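Local coordinates for protein (sliding clamp) (Enterobacteria phage RB69, PDB 1B77), which forms a three-subunit ring that probably encircles DNA and tethers the phage DNA polymerase to its template for processive replication, at residues M187-M197 against K208-I218; I10-N18 against I29-A40. One frame throughout, in Å; residues are numbered along the deposited sequence.

Contact 1 of 2, residues M187-M197 against K208-I218; sequences MKIQPGNYKVM and KFESSQVSYVI
Lys208 pairs with Met197 through two backbone hydrogen bonds, and Met197, bent at chi3 (-85°), lays CE against the extended lysine chain, tight at 3.3 Å from CD of Lys208. Phe209 turns to the other side of the sheet: CG1 of Val196 lies over one ring face, off-centre, and SD of Met187 stands oblique, 4.8 Å from the ring centroid, a Met-aromatic contact. Glu210 repeats the two-bond pairing with Lys195, whose NZ makes a salt bridge to OE1 of Glu210 at 3.6 Å. Ser211 sets CB over the Tyr194 ring (CH-pi, 3.9 Å to the centroid), while its OG accepts from N of Gln213 (an ST turn) and from N of Val214 (an ST motif). Tyr216 is sandwiched, CG1 of Ile189 over one face and CG1 of Val214 over the opposite one, with CE2 of Tyr194 at its edge. Its OH accepts a nearly straight bond from Gln190 N (3.0 Å, 172°) and is hydrogen-bonded to OD1 of Asn13. Ile218 closes the row, CD1 touching Ile189 CD1 and Met187 SD. The antiparallel hairpin 194-201/204-210 runs between strands 114-118 and 215-219, with helix 5-15 packed on Val214.

Contact 2 of 2, residues I10-N18 against I29-A40; sequences ILKNFASIN and IMTRAVNGTTYA
Helix 10-15 runs almost parallel to strand 29-32, at 14° with the axes 9.2 Å apart, bringing Phe14 over Thr31 and, past the helix, Asn18 beside Ala33. Phe14 is the central wedge. Its CG stands anti to the carbonyl carbon (chi1 -79°), and the ring reaches across the strands: Ala40 CB sits over one face in a CH-pi contact, 3.9 Å from the centroid, Thr31 CG2 comes obliquely to within 3.5 Å of CD2, and the Ile29-Met30 peptide meets the edge. CD1 of Ile29 fills the flank of the helix, touching CE2 of Phe14, CD2 of Leu11 and CG2 of Ile10. Ile17 divides its branches: CD1 reaches Ala40 CB, 3.6 Å away, and CG2 of Thr38, whereas its own CG2 lies on CB of Ala33. Asn18 supplies the direct hydrogen bond between the segments, ND2 to O of Arg32 at 2.7 Å, with the acceptor close to the amide plane. OD1 accepts from Gly20 N, so the amide is gripped at both ends and its rotation is fixed. A water bridges O of Ile17 and N of Val34. A helix thus covers one face of an antiparallel pair whose connection includes a type I turn, Ala33 to Gly36, consistent with the helix-on-sheet layers of DNA sliding rings. Helix 57-64 packs beside this helix, Leu61 on Leu11. Strand 28-32 is outermost in its sheet within the chain, and next to strand 38-44 comes strand 215-219, whose Tyr216 touches both Ile17 and Ala40.

In the fold
Contacts 1 and 2 lie in series along the chain, in its C-terminal and N-terminal halves respectively, yet their centres lie about 12 Å apart and they share one six-stranded antiparallel sheet. Strands 38-44 and 215-219 are neighbours there, with Val217 O 2.8 Å from Tyr39 N, so the sheet runs without a break from the N-terminal to the C-terminal half. A second join is polar: Asn13, on the helix of contact 2, donates from ND2 to Lys188 O of contact 1, beside its bond to the Tyr216 hydroxyl. Neither contact touches another subunit; together they knit the two halves within one subunit of the ring.

Contact 1 of 2, residues M187-M197 against K208-I218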
loop_
_atom_site.group_PDB
_atom_site.type_symbol
_atom_site.label_atom_id
_atom_site.label_comp_id
_atom_site.label_asym_id
_atom_site.label_seq_id
_atom_site.Cartn_x
_atom_site.Cartn_y
_atom_site.Cartn_z
ATOM N N MET A 187 16.349 11.801 -14.021
ATOM C CA MET A 187 17.097 10.557 -13.811
ATOM C C MET A 187 16.196 9.331 -13.704
ATOM O O MET A 187 16.232 8.615 -12.701
ATOM C CB MET A 187 17.954 10.669 -12.543
ATOM C CG MET A 187 19.073 11.685 -12.643
ATOM S SD MET A 187 20.373 11.211 -13.794
ATOM C CE MET A 187 21.246 9.988 -12.809
ATOM N N LYS A 188 15.400 9.097 -14.743
ATOM C CA LYS A 188 14.476 7.960 -14.790
ATOM C C LYS A 188 15.242 6.709 -15.233
ATOM O O LYS A 188 14.775 5.953 -16.080
ATOM C CB LYS A 188 13.351 8.239 -15.796
ATOM C CG LYS A 188 12.679 9.598 -15.654
ATOM C CD LYS A 188 11.761 9.668 -14.450
ATOM C CE LYS A 188 11.195 11.069 -14.284
ATOM N NZ LYS A 188 10.450 11.536 -15.487
ATOM N N ILE A 189 16.419 6.513 -14.656
ATOM C CA ILE A 189 17.276 5.378 -14.984
ATOM C C ILE A 189 16.912 4.129 -14.185
ATOM O O ILE A 189 16.914 4.160 -12.958
ATOM C CB ILE A 189 18.751 5.724 -14.684
ATOM C CG1 ILE A 189 19.245 6.791 -15.656
ATOM C CG2 ILE A 189 19.614 4.488 -14.778
ATOM C CD1 ILE A 189 18.667 8.149 -15.409
ATOM N N GLN A 190 16.622 3.027 -14.869
ATOM C CA GLN A 190 16.283 1.791 -14.164
ATOM C C GLN A 190 17.533 1.237 -13.463
ATOM O O GLN A 190 18.648 1.546 -13.854
ATOM C CB GLN A 190 15.716 0.748 -15.143
ATOM C CG GLN A 190 16.706 0.231 -16.185
ATOM C CD GLN A 190 16.141 -0.925 -17.004
ATOM O OE1 GLN A 190 16.875 -1.617 -17.701
ATOM N NE2 GLN A 190 14.838 -1.126 -16.931
ATOM N N PRO A 191 17.363 0.420 -12.413
ATOM C CA PRO A 191 18.535 -0.126 -11.714
ATOM C C PRO A 191 19.549 -0.876 -12.583
ATOM O O PRO A 191 19.184 -1.598 -13.501
ATOM C CB PRO A 191 17.913 -1.018 -10.640
ATOM C CG PRO A 191 16.580 -1.378 -11.216
ATOM C CD PRO A 191 16.122 -0.070 -11.796
ATOM N N GLY A 192 20.832 -0.679 -12.283
ATOM C CA GLY A 192 21.893 -1.331 -13.039
ATOM C C GLY A 192 23.224 -0.593 -12.978
ATOM O O GLY A 192 23.338 0.445 -12.318
ATOM N N ASN A 193 24.231 -1.143 -13.660
ATOM C CA ASN A 193 25.566 -0.552 -13.723
ATOM C C ASN A 193 25.638 0.279 -15.003
ATOM O O ASN A 193 25.237 -0.180 -16.077
ATOM C CB ASN A 193 26.635 -1.644 -13.777
ATOM C CG ASN A 193 26.635 -2.528 -12.546
ATOM O OD1 ASN A 193 26.908 -2.071 -11.438
ATOM N ND2 ASN A 193 26.329 -3.802 -12.738
ATOM N N TYR A 194 26.153 1.498 -14.900
ATOM C CA TYR A 194 26.222 2.350 -16.068
ATOM C C TYR A 194 27.558 3.011 -16.347
ATOM O O TYR A 194 28.277 3.405 -15.436
ATOM C CB TYR A 194 25.170 3.461 -15.974
ATOM C CG TYR A 194 23.747 2.971 -15.964
ATOM C CD1 TYR A 194 23.175 2.435 -14.808
ATOM C CD2 TYR A 194 22.983 3.007 -17.127
ATOM C CE1 TYR A 194 21.867 1.947 -14.822
ATOM C CE2 TYR A 194 21.682 2.520 -17.150
ATOM C CZ TYR A 194 21.133 1.992 -15.999
ATOM O OH TYR A 194 19.843 1.511 -16.040
ATOM N N LYS A 195 27.867 3.117 -17.632
ATOM C CA LYS A 195 29.055 3.815 -18.087
ATOM C C LYS A 195 28.502 5.230 -18.261
ATOM O O LYS A 195 27.498 5.418 -18.942
ATOM C CB LYS A 195 29.526 3.263 -19.438
ATOM C CG LYS A 195 30.646 4.077 -20.070
ATOM C CD LYS A 195 31.371 3.300 -21.170
ATOM C CE LYS A 195 30.446 2.941 -22.320
ATOM N NZ LYS A 195 31.166 2.181 -23.389
ATOM N N VAL A 196 29.135 6.215 -17.639
ATOM C CA VAL A 196 28.658 7.592 -17.728
ATOM C C VAL A 196 29.527 8.462 -18.620
ATOM O O VAL A 196 30.684 8.717 -18.309
ATOM C CB VAL A 196 28.605 8.236 -16.336
ATOM C CG1 VAL A 196 28.043 9.654 -16.431
ATOM C CG2 VAL A 196 27.771 7.372 -15.408
ATOM N N MET A 197 28.958 8.925 -19.722
ATOM C CA MET A 197 29.690 9.769 -20.655
ATOM C C MET A 197 29.166 11.204 -20.627
ATOM O O MET A 197 28.005 11.465 -20.953
ATOM C CB MET A 197 29.582 9.180 -22.053
ATOM C CG MET A 197 30.092 7.755 -22.106
ATOM S SD MET A 197 29.726 6.966 -23.650
ATOM C CE MET A 197 28.051 6.372 -23.333
ATOM N N LYS A 208 25.244 10.857 -21.018
ATOM C CA LYS A 208 24.745 9.589 -21.505
ATOM C C LYS A 208 25.063 8.508 -20.485
ATOM O O LYS A 208 26.195 8.400 -20.012
ATOM C CB LYS A 208 25.378 9.236 -22.853
ATOM C CG LYS A 208 24.950 7.875 -23.367
ATOM C CD LYS A 208 25.395 7.634 -24.794
ATOM C CE LYS A 208 25.053 6.220 -25.228
ATOM N NZ LYS A 208 25.470 5.959 -26.635
ATOM N N PHE A 209 24.046 7.734 -20.120
ATOM C CA PHE A 209 24.223 6.638 -19.173
ATOM C C PHE A 209 23.949 5.368 -19.949
ATOM O O PHE A 209 22.840 5.160 -20.457
ATOM C CB PHE A 209 23.251 6.741 -17.998
ATOM C CG PHE A 209 23.528 7.894 -17.080
ATOM C CD1 PHE A 209 23.303 9.203 -17.500
ATOM C CD2 PHE A 209 24.013 7.673 -15.791
ATOM C CE1 PHE A 209 23.555 10.274 -16.649
ATOM C CE2 PHE A 209 24.267 8.737 -14.938
ATOM C CZ PHE A 209 24.039 10.041 -15.366
ATOM N N GLU A 210 24.962 4.517 -20.037
ATOM C CA GLU A 210 24.814 3.293 -20.785
ATOM C C GLU A 210 25.060 2.009 -20.011
ATOM O O GLU A 210 26.068 1.858 -19.314
ATOM C CB GLU A 210 25.728 3.333 -22.000
ATOM C CG GLU A 210 25.645 2.091 -22.841
ATOM C CD GLU A 210 26.442 2.216 -24.113
ATOM O OE1 GLU A 210 27.652 2.532 -24.030
ATOM O OE2 GLU A 210 25.860 1.994 -25.192
ATOM N N SER A 211 24.114 1.086 -20.141
ATOM C CA SER A 211 24.207 -0.215 -19.501
ATOM C C SER A 211 24.117 -1.222 -20.631
ATOM O O SER A 211 23.992 -0.848 -21.795
ATOM C CB SER A 211 23.049 -0.435 -18.524
ATOM O OG SER A 211 21.806 -0.506 -19.207
ATOM N N SER A 212 24.174 -2.499 -20.287
ATOM C CA SER A 212 24.087 -3.543 -21.293
ATOM C C SER A 212 22.658 -3.664 -21.806
ATOM O O SER A 212 22.416 -4.291 -22.833
ATOM C CB SER A 212 24.529 -4.874 -20.697
ATOM O OG SER A 212 23.712 -5.223 -19.594
ATOM N N GLN A 213 21.716 -3.056 -21.091
ATOM C CA GLN A 213 20.305 -3.119 -21.465
ATOM C C GLN A 213 19.699 -1.847 -22.044
ATOM O O GLN A 213 18.895 -1.903 -22.967
ATOM C CB GLN A 213 19.464 -3.536 -20.255
ATOM C CG GLN A 213 19.200 -5.025 -20.142
ATOM C CD GLN A 213 18.261 -5.355 -18.993
ATOM O OE1 GLN A 213 17.198 -4.734 -18.836
ATOM N NE2 GLN A 213 18.645 -6.338 -18.183
ATOM N N VAL A 214 20.072 -0.698 -21.503
ATOM C CA VAL A 214 19.500 0.556 -21.977
ATOM C C VAL A 214 20.497 1.716 -21.998
ATOM O O VAL A 214 21.452 1.738 -21.224
ATOM C CB VAL A 214 18.290 0.972 -21.081
ATOM C CG1 VAL A 214 17.687 2.288 -21.570
ATOM C CG2 VAL A 214 17.234 -0.113 -21.092
ATOM N N SER A 215 20.263 2.674 -22.893
ATOM C CA SER A 215 21.101 3.862 -22.995
ATOM C C SER A 215 20.215 5.081 -22.809
ATOM O O SER A 215 19.175 5.181 -23.440
ATOM C CB SER A 215 21.785 3.946 -24.361
ATOM O OG SER A 215 22.959 3.148 -24.397
ATOM N N TYR A 216 20.618 5.995 -21.933
ATOM C CA TYR A 216 19.842 7.207 -21.703
ATOM C C TYR A 216 20.678 8.430 -22.022
ATOM O O TYR A 216 21.890 8.435 -21.799
ATOM C CB TYR A 216 19.398 7.344 -20.244
ATOM C CG TYR A 216 18.595 6.206 -19.667
ATOM C CD1 TYR A 216 19.226 5.106 -19.104
ATOM C CD2 TYR A 216 17.203 6.262 -19.624
ATOM C CE1 TYR A 216 18.499 4.086 -18.499
ATOM C CE2 TYR A 216 16.460 5.238 -19.018
ATOM C CZ TYR A 216 17.121 4.158 -18.456
ATOM O OH TYR A 216 16.417 3.163 -17.821
ATOM N N VAL A 217 20.029 9.459 -22.556
ATOM C CA VAL A 217 20.693 10.725 -22.846
ATOM C C VAL A 217 19.887 11.794 -22.114
ATOM O O VAL A 217 18.689 11.978 -22.361
ATOM C CB VAL A 217 20.731 11.066 -24.355
ATOM C CG1 VAL A 217 21.233 12.506 -24.541
ATOM C CG2 VAL A 217 21.670 10.099 -25.091
ATOM N N ILE A 218 20.548 12.477 -21.192
ATOM C CA ILE A 218 19.887 13.500 -20.411
ATOM C C ILE A 218 20.532 14.862 -20.605
ATOM O O ILE A 218 21.750 15.012 -20.493
ATOM C CB ILE A 218 19.916 13.137 -18.914
ATOM C CG1 ILE A 218 19.220 11.785 -18.704
ATOM C CG2 ILE A 218 19.239 14.220 -18.103
ATOM C CD1 ILE A 218 19.495 11.146 -17.364
HETATM O O HOH W 1 25.498 -2.640 -17.529
HETATM O O HOH W 2 19.912 -1.139 -17.456
#

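Contact 2 of 2, residues I10-N18 against I29-A40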
loop_
_atom_site.group_PDB
_atom_site.type_symbol
_atom_site.label_atom_id
_atom_site.label_comp_id
_atom_site.label_asym_id
_atom_site.label_seq_id
_atom_site.Cartn_x
_atom_site.Cartn_y
_atom_site.Cartn_z
ATOM N N ILE A 10 11.409 -3.132 -19.873
ATOM C CA ILE A 10 12.089 -1.938 -20.349
ATOM C C ILE A 10 11.066 -0.922 -20.836
ATOM O O ILE A 10 11.248 0.287 -20.654
ATOM C CB ILE A 10 13.093 -2.259 -21.472
ATOM C CG1 ILE A 10 14.185 -3.189 -20.927
ATOM C CG2 ILE A 10 13.730 -0.965 -21.974
ATOM C CD1 ILE A 10 15.203 -3.691 -21.971
ATOM N N LEU A 11 9.986 -1.406 -21.444
ATOM C CA LEU A 11 8.938 -0.510 -21.922
ATOM C C LEU A 11 8.272 0.207 -20.752
ATOM O O LEU A 11 7.792 1.334 -20.890
ATOM C CB LEU A 11 7.887 -1.291 -22.719
ATOM C CG LEU A 11 8.296 -1.577 -24.161
ATOM C CD1 LEU A 11 7.309 -2.528 -24.814
ATOM C CD2 LEU A 11 8.381 -0.240 -24.921
ATOM N N LYS A 12 8.245 -0.456 -19.601
ATOM C CA LYS A 12 7.650 0.128 -18.411
ATOM C C LYS A 12 8.540 1.276 -17.913
ATOM O O LYS A 12 8.035 2.277 -17.407
ATOM C CB LYS A 12 7.469 -0.933 -17.322
ATOM C CG LYS A 12 6.329 -0.620 -16.355
ATOM C CD LYS A 12 6.110 -1.715 -15.311
ATOM C CE LYS A 12 4.894 -1.390 -14.414
ATOM N NZ LYS A 12 3.574 -1.395 -15.155
ATOM N N ASN A 13 9.858 1.144 -18.063
ATOM C CA ASN A 13 10.760 2.222 -17.649
ATOM C C ASN A 13 10.553 3.406 -18.596
ATOM O O ASN A 13 10.557 4.557 -18.169
ATOM C CB ASN A 13 12.224 1.761 -17.691
ATOM C CG ASN A 13 13.215 2.912 -17.484
ATOM O OD1 ASN A 13 13.894 3.334 -18.422
ATOM N ND2 ASN A 13 13.301 3.417 -16.256
ATOM N N PHE A 14 10.356 3.112 -19.879
ATOM C CA PHE A 14 10.119 4.147 -20.889
ATOM C C PHE A 14 8.824 4.931 -20.606
ATOM O O PHE A 14 8.795 6.159 -20.737
ATOM C CB PHE A 14 10.053 3.514 -22.292
ATOM C CG PHE A 14 11.406 3.195 -22.900
ATOM C CD1 PHE A 14 12.495 2.855 -22.102
ATOM C CD2 PHE A 14 11.574 3.210 -24.288
ATOM C CE1 PHE A 14 13.736 2.528 -22.680
ATOM C CE2 PHE A 14 12.805 2.887 -24.872
ATOM C CZ PHE A 14 13.889 2.546 -24.064
ATOM N N ALA A 15 7.762 4.232 -20.208
ATOM C CA ALA A 15 6.486 4.889 -19.916
ATOM C C ALA A 15 6.612 5.914 -18.791
ATOM O O ALA A 15 5.794 6.830 -18.685
ATOM C CB ALA A 15 5.424 3.855 -19.550
ATOM N N SER A 16 7.623 5.762 -17.941
ATOM C CA SER A 16 7.809 6.716 -16.862
ATOM C C SER A 16 8.497 7.964 -17.431
ATOM O O SER A 16 8.511 9.021 -16.802
ATOM C CB SER A 16 8.658 6.107 -15.746
ATOM O OG SER A 16 10.009 5.999 -16.151
ATOM N N ILE A 17 9.073 7.836 -18.623
ATOM C CA ILE A 17 9.728 8.975 -19.261
ATOM C C ILE A 17 8.717 9.745 -20.112
ATOM O O ILE A 17 8.729 10.972 -20.143
ATOM C CB ILE A 17 10.899 8.531 -20.158
ATOM C CG1 ILE A 17 11.984 7.883 -19.298
ATOM C CG2 ILE A 17 11.458 9.746 -20.917
ATOM C CD1 ILE A 17 13.186 7.407 -20.060
ATOM N N ASN A 18 7.852 9.004 -20.796
ATOM C CA ASN A 18 6.803 9.563 -21.656
ATOM C C ASN A 18 5.675 8.527 -21.571
ATOM O O ASN A 18 5.883 7.353 -21.880
ATOM C CB ASN A 18 7.301 9.679 -23.112
ATOM C CG ASN A 18 6.322 10.434 -24.025
ATOM O OD1 ASN A 18 5.106 10.362 -23.859
ATOM N ND2 ASN A 18 6.865 11.146 -25.010
ATOM N N ILE A 29 13.685 0.082 -29.805
ATOM C CA ILE A 29 12.701 0.970 -29.212
ATOM C C ILE A 29 13.378 2.219 -28.653
ATOM O O ILE A 29 14.540 2.185 -28.225
ATOM C CB ILE A 29 11.920 0.279 -28.076
ATOM C CG1 ILE A 29 12.891 -0.250 -27.025
ATOM C CG2 ILE A 29 11.069 -0.849 -28.642
ATOM C CD1 ILE A 29 12.222 -0.796 -25.792
ATOM N N MET A 30 12.652 3.327 -28.681
ATOM C CA MET A 30 13.160 4.578 -28.155
ATOM C C MET A 30 12.005 5.495 -27.776
ATOM O O MET A 30 10.876 5.332 -28.241
ATOM C CB MET A 30 14.061 5.277 -29.177
ATOM C CG MET A 30 13.373 5.675 -30.477
ATOM S SD MET A 30 14.481 6.624 -31.561
ATOM C CE MET A 30 13.534 6.653 -33.089
ATOM N N THR A 31 12.301 6.463 -26.921
ATOM C CA THR A 31 11.297 7.410 -26.490
ATOM C C THR A 31 12.007 8.671 -26.031
ATOM O O THR A 31 13.223 8.675 -25.805
ATOM C CB THR A 31 10.462 6.848 -25.317
ATOM O OG1 THR A 31 9.374 7.740 -25.034
ATOM C CG2 THR A 31 11.327 6.698 -24.067
ATOM N N ARG A 32 11.246 9.746 -25.907
ATOM C CA ARG A 32 11.800 11.004 -25.449
ATOM C C ARG A 32 10.708 11.746 -24.693
ATOM O O ARG A 32 9.543 11.713 -25.090
ATOM C CB ARG A 32 12.302 11.827 -26.637
ATOM C CG ARG A 32 12.771 13.218 -26.255
ATOM C CD ARG A 32 13.602 13.874 -27.355
ATOM N NE ARG A 32 13.928 15.251 -26.999
ATOM C CZ ARG A 32 14.764 16.036 -27.674
ATOM N NH1 ARG A 32 15.378 15.586 -28.764
ATOM N NH2 ARG A 32 14.984 17.279 -27.260
ATOM N N ALA A 33 11.089 12.402 -23.601
ATOM C CA ALA A 33 10.140 13.139 -22.780
ATOM C C ALA A 33 9.498 14.296 -23.545
ATOM O O ALA A 33 10.086 14.852 -24.476
ATOM C CB ALA A 33 10.835 13.661 -21.528
ATOM N N VAL A 34 8.281 14.641 -23.149
ATOM C CA VAL A 34 7.565 15.736 -23.773
ATOM C C VAL A 34 8.394 17.011 -23.682
ATOM O O VAL A 34 8.435 17.791 -24.626
ATOM C CB VAL A 34 6.198 15.965 -23.083
ATOM C CG1 VAL A 34 5.531 17.233 -23.629
ATOM C CG2 VAL A 34 5.298 14.755 -23.326
ATOM N N ASN A 35 9.065 17.216 -22.550
ATOM C CA ASN A 35 9.881 18.413 -22.345
ATOM C C ASN A 35 11.288 18.271 -22.924
ATOM O O ASN A 35 12.135 19.147 -22.742
ATOM C CB ASN A 35 9.978 18.757 -20.860
ATOM C CG ASN A 35 10.689 17.679 -20.061
ATOM O OD1 ASN A 35 11.460 16.898 -20.608
ATOM N ND2 ASN A 35 10.457 17.655 -18.756
ATOM N N GLY A 36 11.531 17.161 -23.617
ATOM C CA GLY A 36 12.820 16.931 -24.251
ATOM C C GLY A 36 14.057 16.738 -23.396
ATOM O O GLY A 36 15.157 16.618 -23.940
ATOM N N THR A 37 13.905 16.689 -22.078
ATOM C CA THR A 37 15.047 16.521 -21.183
ATOM C C THR A 37 15.657 15.114 -21.133
ATOM O O THR A 37 16.872 14.964 -20.986
ATOM C CB THR A 37 14.679 16.905 -19.751
ATOM O OG1 THR A 37 13.671 16.005 -19.265
ATOM C CG2 THR A 37 14.155 18.321 -19.708
ATOM N N THR A 38 14.821 14.086 -21.252
ATOM C CA THR A 38 15.307 12.712 -21.184
ATOM C C THR A 38 15.007 11.844 -22.407
ATOM O O THR A 38 13.876 11.795 -22.886
ATOM C CB THR A 38 14.739 12.008 -19.923
ATOM O OG1 THR A 38 15.246 12.651 -18.745
ATOM C CG2 THR A 38 15.141 10.538 -19.893
ATOM N N TYR A 39 16.031 11.152 -22.899
ATOM C CA TYR A 39 15.900 10.254 -24.051
ATOM C C TYR A 39 16.300 8.835 -23.637
ATOM O O TYR A 39 17.197 8.655 -22.817
ATOM C CB TYR A 39 16.818 10.712 -25.190
ATOM C CG TYR A 39 16.965 9.724 -26.346
ATOM C CD1 TYR A 39 16.051 9.704 -27.404
ATOM C CD2 TYR A 39 18.038 8.831 -26.391
ATOM C CE1 TYR A 39 16.206 8.816 -28.479
ATOM C CE2 TYR A 39 18.204 7.940 -27.455
ATOM C CZ TYR A 39 17.289 7.940 -28.496
ATOM O OH TYR A 39 17.452 7.072 -29.554
ATOM N N ALA A 40 15.641 7.832 -24.210
ATOM C CA ALA A 40 15.958 6.443 -23.907
ATOM C C ALA A 40 15.828 5.573 -25.150
ATOM O O ALA A 40 14.962 5.805 -26.003
ATOM C CB ALA A 40 15.049 5.910 -22.802
HETATM O O HOH W 3 7.233 13.151 -20.988
HETATM O O HOH W 4 7.721 6.147 -23.530
#